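Local coordinates for protein DNA polymerase III, beta subunit (Thermotoga maritima, PDB 1VPK) that probably tethers DNA polymerase and other proteins to DNA as a ring-shaped head-to-tail dimer, a sliding clamp that makes replication processive, at residues L61-N70 with N239-V247; M13-K23 with V91-S102. All coordinates share one frame; numbering follows the deposited sequence.

Contact 1. Residues L61-N70 with N239-V247; sequences LETGVKATVN and NDVETVMRV
Gly64 and Val244 form a hydrogen-bonded antiparallel pair, Gly64 N to Val244 O at 2.9 Å and Val244 N to Gly64 O at 2.8 Å. Lys66 with Glu242 is a second such pair, with one further hydrogen bond at each end, Arg246 N to Glu62 O and Thr68 N to Asp240 O. The axes of strands 63-68 and 241-246 are 4.7 Å apart at 173°, so the strands run almost exactly antiparallel.

Between these pairs, Thr63, Val65 and Ala67 share a face with Met245, Thr243 and Val241, under helices 19-29 and 207-218. The Thr243 CB lies 4.1 Å from Gly64 O. The Thr243 side chain lies beside that of Val65, pointing the same way, with OG1, next to its own backbone N (chi1 -61°), 3.8 Å from Val65 CG2; its CG2 is near Gly64 O and reaches the methyl CG2 of Thr63 at 4.1 Å. A glycine here would probably open a gap opposite Thr63 and Val65 and take away the contact with Val216 of helix 207-218. Thr63 CG2 lies beside Met245 CG at 3.7 Å, while Thr63 OG1 is hydrogen-bonded to Ser209 OG. Val65 CG1 meets Val241 CG1 at 3.7 Å.

Backbone hydrogen bonds hold the strands in register and mostly apolar atoms fill the helix-covered face, which is consistent with a firm seam joining the N-terminal and central domains of the clamp into one sheet.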
loop_
_atom_site.group_PDB
_atom_site.type_symbol
_atom_site.label_atom_id
_atom_site.label_comp_id
_atom_site.label_asym_id
_atom_site.label_seq_id
_atom_site.Cartn_x
_atom_site.Cartn_y
_atom_site.Cartn_z
ATOM N N LEU A 61 14.037 17.649 -20.456
ATOM C CA LEU A 61 14.592 17.783 -21.807
ATOM C C LEU A 61 13.886 16.966 -22.900
ATOM O O LEU A 61 14.129 17.180 -24.102
ATOM C CB LEU A 61 16.114 17.515 -21.851
ATOM C CG LEU A 61 17.030 18.306 -20.879
ATOM C CD1 LEU A 61 18.438 18.078 -21.257
ATOM C CD2 LEU A 61 16.722 19.782 -20.921
ATOM N N GLU A 62 13.014 16.040 -22.517
ATOM C CA GLU A 62 12.158 15.353 -23.504
ATOM C C GLU A 62 10.715 15.857 -23.378
ATOM O O GLU A 62 10.077 16.087 -24.401
ATOM C CB GLU A 62 12.220 13.829 -23.319
ATOM C CG GLU A 62 11.066 13.077 -24.030
ATOM C CD GLU A 62 11.140 11.566 -23.835
ATOM O OE1 GLU A 62 10.859 11.107 -22.684
ATOM O OE2 GLU A 62 11.477 10.880 -24.846
ATOM N N THR A 63 10.219 16.021 -22.141
ATOM C CA THR A 63 8.918 16.649 -21.861
ATOM C C THR A 63 9.163 18.000 -21.129
ATOM O O THR A 63 10.017 18.073 -20.240
ATOM C CB THR A 63 8.026 15.719 -20.959
ATOM O OG1 THR A 63 7.928 14.396 -21.494
ATOM C CG2 THR A 63 6.591 16.328 -20.738
ATOM N N GLY A 64 8.450 19.047 -21.507
ATOM C CA GLY A 64 8.486 20.346 -20.841
ATOM C C GLY A 64 7.085 20.839 -20.581
ATOM O O GLY A 64 6.157 20.648 -21.424
ATOM N N VAL A 65 6.880 21.435 -19.412
ATOM C CA VAL A 65 5.579 21.951 -19.028
ATOM C C VAL A 65 5.769 23.369 -18.577
ATOM O O VAL A 65 6.665 23.628 -17.765
ATOM C CB VAL A 65 5.005 21.215 -17.841
ATOM C CG1 VAL A 65 3.638 21.866 -17.418
ATOM C CG2 VAL A 65 4.806 19.773 -18.152
ATOM N N LYS A 66 4.952 24.276 -19.103
ATOM C CA LYS A 66 4.936 25.678 -18.687
ATOM C C LYS A 66 3.492 25.955 -18.243
ATOM O O LYS A 66 2.566 25.966 -19.067
ATOM C CB LYS A 66 5.332 26.582 -19.853
ATOM C CG LYS A 66 5.504 28.055 -19.476
ATOM C CD LYS A 66 5.869 28.940 -20.670
ATOM C CE LYS A 66 6.243 30.319 -20.193
ATOM N NZ LYS A 66 6.692 31.259 -21.288
ATOM N N ALA A 67 3.318 26.112 -16.928
ATOM C CA ALA A 67 2.039 26.356 -16.302
ATOM C C ALA A 67 1.938 27.823 -15.890
ATOM O O ALA A 67 2.796 28.367 -15.135
ATOM C CB ALA A 67 1.916 25.450 -15.099
ATOM N N THR A 68 0.898 28.487 -16.385
ATOM C CA THR A 68 0.608 29.852 -15.970
ATOM C C THR A 68 -0.230 29.788 -14.670
ATOM O O THR A 68 -1.253 29.099 -14.614
ATOM C CB THR A 68 -0.054 30.602 -17.102
ATOM O OG1 THR A 68 0.856 30.617 -18.213
ATOM C CG2 THR A 68 -0.369 32.040 -16.727
ATOM N N VAL A 69 0.270 30.444 -13.614
ATOM C CA VAL A 69 -0.384 30.432 -12.315
ATOM C C VAL A 69 -1.300 31.663 -12.241
ATOM O O VAL A 69 -0.887 32.810 -12.493
ATOM C CB VAL A 69 0.634 30.426 -11.167
ATOM C CG1 VAL A 69 -0.061 30.188 -9.816
ATOM C CG2 VAL A 69 1.656 29.329 -11.386
ATOM N N ASN A 70 -2.557 31.415 -11.968
ATOM C CA ASN A 70 -3.529 32.508 -11.807
ATOM C C ASN A 70 -3.532 32.987 -10.372
ATOM O O ASN A 70 -4.161 32.385 -9.525
ATOM C CB ASN A 70 -4.894 32.024 -12.209
ATOM C CG ASN A 70 -4.933 31.629 -13.643
ATOM O OD1 ASN A 70 -4.517 32.428 -14.509
ATOM N ND2 ASN A 70 -5.406 30.392 -13.932
ATOM N N ASN A 239 -6.007 25.797 -21.326
ATOM C CA ASN A 239 -6.071 27.232 -21.062
ATOM C C ASN A 239 -4.762 27.796 -20.470
ATOM O O ASN A 239 -4.208 28.772 -20.993
ATOM C CB ASN A 239 -7.215 27.417 -20.040
ATOM C CG ASN A 239 -7.688 28.826 -19.911
ATOM O OD1 ASN A 239 -7.946 29.513 -20.910
ATOM N ND2 ASN A 239 -7.884 29.261 -18.660
ATOM N N ASP A 240 -4.257 27.116 -19.435
ATOM C CA ASP A 240 -3.229 27.633 -18.505
ATOM C C ASP A 240 -1.910 26.854 -18.553
ATOM O O ASP A 240 -0.945 27.270 -17.911
ATOM C CB ASP A 240 -3.710 27.448 -17.062
ATOM C CG ASP A 240 -4.730 28.408 -16.635
ATOM O OD1 ASP A 240 -4.986 29.428 -17.320
ATOM O OD2 ASP A 240 -5.308 28.125 -15.561
ATOM N N VAL A 241 -1.891 25.727 -19.266
ATOM C CA VAL A 241 -0.809 24.755 -19.225
ATOM C C VAL A 241 -0.400 24.323 -20.626
ATOM O O VAL A 241 -1.194 23.759 -21.387
ATOM C CB VAL A 241 -1.153 23.509 -18.326
ATOM C CG1 VAL A 241 0.084 22.614 -18.131
ATOM C CG2 VAL A 241 -1.621 23.959 -16.973
ATOM N N GLU A 242 0.860 24.606 -20.969
ATOM C CA GLU A 242 1.464 24.099 -22.207
ATOM C C GLU A 242 2.406 22.970 -21.886
ATOM O O GLU A 242 3.382 23.134 -21.130
ATOM C CB GLU A 242 2.238 25.183 -22.924
ATOM C CG GLU A 242 1.349 26.271 -23.497
ATOM C CD GLU A 242 0.620 25.848 -24.786
ATOM O OE1 GLU A 242 1.158 25.016 -25.578
ATOM O OE2 GLU A 242 -0.494 26.380 -25.005
ATOM N N THR A 243 2.118 21.809 -22.475
ATOM C CA THR A 243 2.991 20.662 -22.374
ATOM C C THR A 243 3.513 20.341 -23.765
ATOM O O THR A 243 2.727 20.225 -24.683
ATOM C CB THR A 243 2.235 19.458 -21.775
ATOM O OG1 THR A 243 1.787 19.796 -20.450
ATOM C CG2 THR A 243 3.110 18.235 -21.690
ATOM N N VAL A 244 4.832 20.167 -23.895
ATOM C CA VAL A 244 5.461 19.876 -25.167
ATOM C C VAL A 244 6.361 18.688 -24.980
ATOM O O VAL A 244 7.089 18.579 -23.982
ATOM C CB VAL A 244 6.222 21.085 -25.791
ATOM C CG1 VAL A 244 7.461 21.477 -24.938
ATOM C CG2 VAL A 244 6.652 20.766 -27.201
ATOM N N MET A 245 6.270 17.755 -25.907
ATOM C CA MET A 245 7.006 16.498 -25.793
ATOM C C MET A 245 7.713 16.209 -27.083
ATOM O O MET A 245 7.083 16.261 -28.142
ATOM C CB MET A 245 6.033 15.375 -25.507
ATOM C CG MET A 245 5.402 15.462 -24.186
ATOM S SD MET A 245 3.754 14.761 -24.059
ATOM C CE MET A 245 2.802 15.827 -25.180
ATOM N N ARG A 246 9.003 15.878 -27.027
ATOM C CA ARG A 246 9.703 15.412 -28.237
ATOM C C ARG A 246 9.291 14.006 -28.541
ATOM O O ARG A 246 9.271 13.146 -27.677
ATOM C CB ARG A 246 11.226 15.463 -28.120
ATOM C CG ARG A 246 11.775 16.919 -27.948
ATOM C CD ARG A 246 13.273 16.941 -27.577
ATOM N NE ARG A 246 14.112 16.167 -28.512
ATOM C CZ ARG A 246 14.611 16.639 -29.659
ATOM N NH1 ARG A 246 14.352 17.886 -30.054
ATOM N NH2 ARG A 246 15.374 15.863 -30.422
ATOM N N VAL A 247 9.011 13.778 -29.815
ATOM C CA VAL A 247 8.518 12.509 -30.323
ATOM C C VAL A 247 9.605 11.426 -30.232
ATOM O O VAL A 247 10.764 11.757 -30.297
ATOM C CB VAL A 247 8.015 12.832 -31.764
ATOM C CG1 VAL A 247 8.531 11.924 -32.818
ATOM C CG2 VAL A 247 6.541 13.059 -31.705
HETATM O O HOH W 1 12.122 11.632 -27.477
HETATM O O HOH W 2 1.517 28.419 -19.978
#

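Contact 2. Residues M13-K23 with V91-S102; sequences MKVTVTTLELK and VKVLPDEITELS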
loop_
_atom_site.group_PDB
_atom_site.type_symbol
_atom_site.label_atom_id
_atom_site.label_comp_id
_atom_site.label_asym_id
_atom_site.label_seq_id
_atom_site.Cartn_x
_atom_site.Cartn_y
_atom_site.Cartn_z
ATOM N N MET A 13 10.078 40.237 -5.001
ATOM C CA MET A 13 9.101 39.384 -5.630
ATOM C C MET A 13 8.108 39.046 -4.532
ATOM O O MET A 13 8.488 38.591 -3.451
ATOM C CB MET A 13 9.696 38.100 -6.156
ATOM C CG MET A 13 8.607 37.123 -6.710
ATOM S SD MET A 13 8.810 35.362 -6.280
ATOM C CE MET A 13 8.472 35.263 -4.544
ATOM N N LYS A 14 6.837 39.275 -4.810
ATOM C CA LYS A 14 5.761 38.902 -3.915
ATOM C C LYS A 14 4.621 38.320 -4.770
ATOM O O LYS A 14 4.318 38.843 -5.819
ATOM C CB LYS A 14 5.278 40.115 -3.096
ATOM C CG LYS A 14 6.357 40.742 -2.152
ATOM C CD LYS A 14 5.881 42.056 -1.439
ATOM C CE LYS A 14 6.886 42.506 -0.321
ATOM N NZ LYS A 14 6.316 43.195 0.892
ATOM N N VAL A 15 4.065 37.195 -4.334
ATOM C CA VAL A 15 2.906 36.611 -4.961
ATOM C C VAL A 15 1.866 36.221 -3.903
ATOM O O VAL A 15 2.193 35.565 -2.906
ATOM C CB VAL A 15 3.300 35.368 -5.807
ATOM C CG1 VAL A 15 2.085 34.728 -6.448
ATOM C CG2 VAL A 15 4.316 35.769 -6.876
ATOM N N THR A 16 0.630 36.620 -4.126
ATOM C CA THR A 16 -0.510 36.083 -3.374
ATOM C C THR A 16 -1.353 35.218 -4.298
ATOM O O THR A 16 -1.777 35.658 -5.367
ATOM C CB THR A 16 -1.359 37.207 -2.751
ATOM O OG1 THR A 16 -0.481 38.020 -1.974
ATOM C CG2 THR A 16 -2.444 36.643 -1.853
ATOM N N VAL A 17 -1.558 33.961 -3.897
ATOM C CA VAL A 17 -2.276 32.978 -4.737
ATOM C C VAL A 17 -3.123 32.051 -3.833
ATOM O O VAL A 17 -2.764 31.809 -2.685
ATOM C CB VAL A 17 -1.230 32.156 -5.574
ATOM C CG1 VAL A 17 -0.293 31.440 -4.682
ATOM C CG2 VAL A 17 -1.934 31.173 -6.611
ATOM N N THR A 18 -4.225 31.524 -4.332
ATOM C CA THR A 18 -4.982 30.578 -3.546
ATOM C C THR A 18 -4.157 29.337 -3.490
ATOM O O THR A 18 -3.403 29.029 -4.422
ATOM C CB THR A 18 -6.335 30.206 -4.171
ATOM O OG1 THR A 18 -6.094 29.528 -5.406
ATOM C CG2 THR A 18 -7.189 31.468 -4.385
ATOM N N THR A 19 -4.280 28.631 -2.370
ATOM C CA THR A 19 -3.490 27.425 -2.146
ATOM C C THR A 19 -3.877 26.314 -3.131
ATOM O O THR A 19 -3.038 25.599 -3.653
ATOM C CB THR A 19 -3.684 26.970 -0.730
ATOM O OG1 THR A 19 -3.224 28.021 0.124
ATOM C CG2 THR A 19 -2.910 25.720 -0.473
ATOM N N LEU A 20 -5.152 26.210 -3.401
ATOM C CA LEU A 20 -5.673 25.261 -4.383
ATOM C C LEU A 20 -5.051 25.451 -5.785
ATOM O O LEU A 20 -4.660 24.453 -6.449
ATOM C CB LEU A 20 -7.203 25.388 -4.404
ATOM C CG LEU A 20 -7.894 24.343 -5.262
ATOM C CD1 LEU A 20 -7.620 22.899 -4.743
ATOM C CD2 LEU A 20 -9.375 24.651 -5.289
ATOM N N GLU A 21 -4.910 26.712 -6.218
ATOM C CA GLU A 21 -4.255 27.031 -7.511
ATOM C C GLU A 21 -2.791 26.623 -7.545
ATOM O O GLU A 21 -2.338 26.015 -8.517
ATOM C CB GLU A 21 -4.373 28.511 -7.819
ATOM C CG GLU A 21 -3.656 28.979 -9.078
ATOM C CD GLU A 21 -4.176 28.410 -10.400
ATOM O OE1 GLU A 21 -5.258 27.771 -10.467
ATOM O OE2 GLU A 21 -3.516 28.691 -11.420
ATOM N N LEU A 22 -2.033 27.008 -6.509
ATOM C CA LEU A 22 -0.652 26.661 -6.430
ATOM C C LEU A 22 -0.480 25.165 -6.421
ATOM O O LEU A 22 0.420 24.642 -7.082
ATOM C CB LEU A 22 -0.002 27.281 -5.154
ATOM C CG LEU A 22 1.506 27.127 -5.021
ATOM C CD1 LEU A 22 2.250 27.841 -6.168
ATOM C CD2 LEU A 22 1.983 27.651 -3.635
ATOM N N LYS A 23 -1.250 24.481 -5.585
ATOM C CA LYS A 23 -1.225 23.020 -5.505
ATOM C C LYS A 23 -1.498 22.336 -6.862
ATOM O O LYS A 23 -0.784 21.413 -7.284
ATOM C CB LYS A 23 -2.281 22.572 -4.504
ATOM C CG LYS A 23 -2.209 21.094 -4.131
ATOM C CD LYS A 23 -3.102 20.796 -2.884
ATOM C CE LYS A 23 -4.598 21.001 -3.146
ATOM N NZ LYS A 23 -5.487 20.608 -1.970
ATOM N N VAL A 91 3.241 21.762 -0.755
ATOM C CA VAL A 91 1.997 22.394 -1.200
ATOM C C VAL A 91 0.783 21.606 -0.813
ATOM O O VAL A 91 -0.291 22.209 -0.623
ATOM C CB VAL A 91 1.897 22.733 -2.732
ATOM C CG1 VAL A 91 3.042 23.589 -3.106
ATOM C CG2 VAL A 91 1.812 21.472 -3.585
ATOM N N LYS A 92 0.941 20.283 -0.727
ATOM C CA LYS A 92 -0.161 19.391 -0.335
ATOM C C LYS A 92 -0.568 19.523 1.127
ATOM O O LYS A 92 -1.629 19.055 1.510
ATOM C CB LYS A 92 0.131 17.920 -0.717
ATOM C CG LYS A 92 0.242 17.759 -2.272
ATOM C CD LYS A 92 0.574 16.329 -2.745
ATOM C CE LYS A 92 1.430 16.385 -4.034
ATOM N NZ LYS A 92 1.390 15.135 -4.912
ATOM N N VAL A 93 0.248 20.185 1.944
ATOM C CA VAL A 93 -0.093 20.382 3.360
ATOM C C VAL A 93 -0.266 21.845 3.820
ATOM O O VAL A 93 -0.516 22.079 5.002
ATOM C CB VAL A 93 0.949 19.657 4.296
ATOM C CG1 VAL A 93 0.991 18.140 3.999
ATOM C CG2 VAL A 93 2.335 20.255 4.137
ATOM N N LEU A 94 -0.122 22.825 2.927
ATOM C CA LEU A 94 -0.379 24.216 3.306
ATOM C C LEU A 94 -1.822 24.266 3.837
ATOM O O LEU A 94 -2.695 23.725 3.214
ATOM C CB LEU A 94 -0.194 25.161 2.109
ATOM C CG LEU A 94 1.269 25.192 1.587
ATOM C CD1 LEU A 94 1.369 26.028 0.328
ATOM C CD2 LEU A 94 2.252 25.692 2.660
ATOM N N PRO A 95 -2.028 24.827 5.024
ATOM C CA PRO A 95 -3.305 24.698 5.687
ATOM C C PRO A 95 -4.397 25.719 5.354
ATOM O O PRO A 95 -5.559 25.460 5.700
ATOM C CB PRO A 95 -2.926 24.889 7.140
ATOM C CG PRO A 95 -1.811 25.806 7.094
ATOM C CD PRO A 95 -1.067 25.540 5.865
ATOM N N ASP A 96 -4.041 26.860 4.741
ATOM C CA ASP A 96 -4.998 27.983 4.558
ATOM C C ASP A 96 -5.429 28.138 3.080
ATOM O O ASP A 96 -4.752 27.653 2.200
ATOM C CB ASP A 96 -4.338 29.263 5.049
ATOM C CG ASP A 96 -5.312 30.379 5.310
ATOM O OD1 ASP A 96 -5.572 30.642 6.524
ATOM O OD2 ASP A 96 -5.771 31.044 4.332
ATOM N N GLU A 97 -6.592 28.778 2.848
ATOM C CA GLU A 97 -7.135 29.046 1.486
ATOM C C GLU A 97 -6.164 29.882 0.638
ATOM O O GLU A 97 -6.136 29.755 -0.596
ATOM C CB GLU A 97 -8.466 29.816 1.563
ATOM C CG GLU A 97 -9.656 28.931 1.763
ATOM C CD GLU A 97 -10.943 29.700 1.816
ATOM O OE1 GLU A 97 -11.136 30.693 1.012
ATOM O OE2 GLU A 97 -11.832 29.318 2.647
ATOM N N ILE A 98 -5.342 30.732 1.297
ATOM C CA ILE A 98 -4.396 31.628 0.638
ATOM C C ILE A 98 -2.972 31.312 1.039
ATOM O O ILE A 98 -2.670 30.919 2.193
ATOM C CB ILE A 98 -4.682 33.103 0.997
ATOM C CG1 ILE A 98 -6.146 33.478 0.749
ATOM C CG2 ILE A 98 -3.731 34.057 0.271
ATOM C CD1 ILE A 98 -6.623 33.160 -0.605
ATOM N N THR A 99 -2.087 31.467 0.057
ATOM C CA THR A 99 -0.658 31.274 0.203
ATOM C C THR A 99 0.055 32.506 -0.326
ATOM O O THR A 99 -0.357 33.080 -1.340
ATOM C CB THR A 99 -0.143 30.044 -0.552
ATOM O OG1 THR A 99 -0.633 28.841 0.070
ATOM C CG2 THR A 99 1.375 30.004 -0.520
ATOM N N GLU A 100 1.076 32.945 0.417
ATOM C CA GLU A 100 1.882 34.104 0.065
ATOM C C GLU A 100 3.339 33.620 -0.189
ATOM O O GLU A 100 3.894 32.869 0.616
ATOM C CB GLU A 100 1.804 35.158 1.185
ATOM C CG GLU A 100 0.565 36.030 1.073
ATOM C CD GLU A 100 0.454 37.123 2.159
ATOM O OE1 GLU A 100 1.055 36.969 3.269
ATOM O OE2 GLU A 100 -0.280 38.133 1.901
ATOM N N LEU A 101 3.913 34.028 -1.316
ATOM C CA LEU A 101 5.283 33.699 -1.687
ATOM C C LEU A 101 6.125 34.966 -1.742
ATOM O O LEU A 101 5.681 36.025 -2.203
ATOM C CB LEU A 101 5.378 33.088 -3.066
ATOM C CG LEU A 101 4.491 31.942 -3.474
ATOM C CD1 LEU A 101 4.807 31.688 -4.942
ATOM C CD2 LEU A 101 4.810 30.746 -2.608
ATOM N N SER A 102 7.352 34.860 -1.253
ATOM C CA SER A 102 8.252 35.998 -1.310
ATOM C C SER A 102 9.653 35.465 -1.192
ATOM O O SER A 102 9.841 34.274 -1.007
ATOM C CB SER A 102 7.945 37.025 -0.206
ATOM O OG SER A 102 8.024 36.470 1.100
HETATM O O HOH W 3 -7.215 27.694 -1.705
#
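Thr19 is gripped from several sides by the 91-102 segment. With chi1 at -61° its OG1 lies beside its own backbone N, where it donates to Asp96 O at 2.6 Å and accepts from Thr99 OG1 at 2.7 Å, the two threonine side chains crossing at about a right angle. Thr19 N donates a hydrogen bond to Glu97 O at 2.8 Å, from 44° out of the carbonyl plane. Next to these polar groups, Leu22 CD2 touches Thr99 CG2 at 4.0 Å, and Val91 CG1, Leu94 CD1 and Leu101 CD2 all lie within 4.3 Å of that Leu22 CD2.

In this clamp-fold N-terminal domain, strand 13-18 pairs antiparallel with strand 98-104 (hydrogen-bonded pairs Val15 with Leu101 and Val17 with Thr99) and leads into helix 19-29. Thr18 is the N-cap: its OG1 accepts from Glu21 N at 3.2 Å. Asp96 OD2 accepts from Ile98 N, an Asx turn.

The opposite sheet face, with Thr16 and Glu100, is more open to solvent and has fewer side-chain contacts. Thr16 CG2 meets Ile98 CG2 at 3.6 Å, but Thr16 OG1 only lies alongside the Glu100 chain and is hydrogen-bonded to Glu73 OE1. Around the turn, Val93 and Pro95 pack on Arg280 of the second subunit.

The segments of contacts 1 and 2 alternate along the chain: 13-23 (contact 2), 61-70 (contact 1), 91-102 (contact 2), 239-247 (contact 1). The centres lie about 21 Å apart, on the same side of the chain's centre. Contact 2 belongs to a five-stranded sheet of the N-terminal domain, contact 1 to the eight-stranded sheet that runs on into the central domain. Where they touch, Asn70 N and Glu21 OE2 are 2.9 Å apart, a probable hydrogen bond, and Val69 CG1 packs on Val17 CG2 at 3.8 Å. Helix 19-29, begun in contact 2, continues over contact 1, where Ala67 packs on Lys25 and Val241 on Ile28. The helix thus links the two contacts, while the strand pairing of contact 1 carries the sheet across the domain boundary.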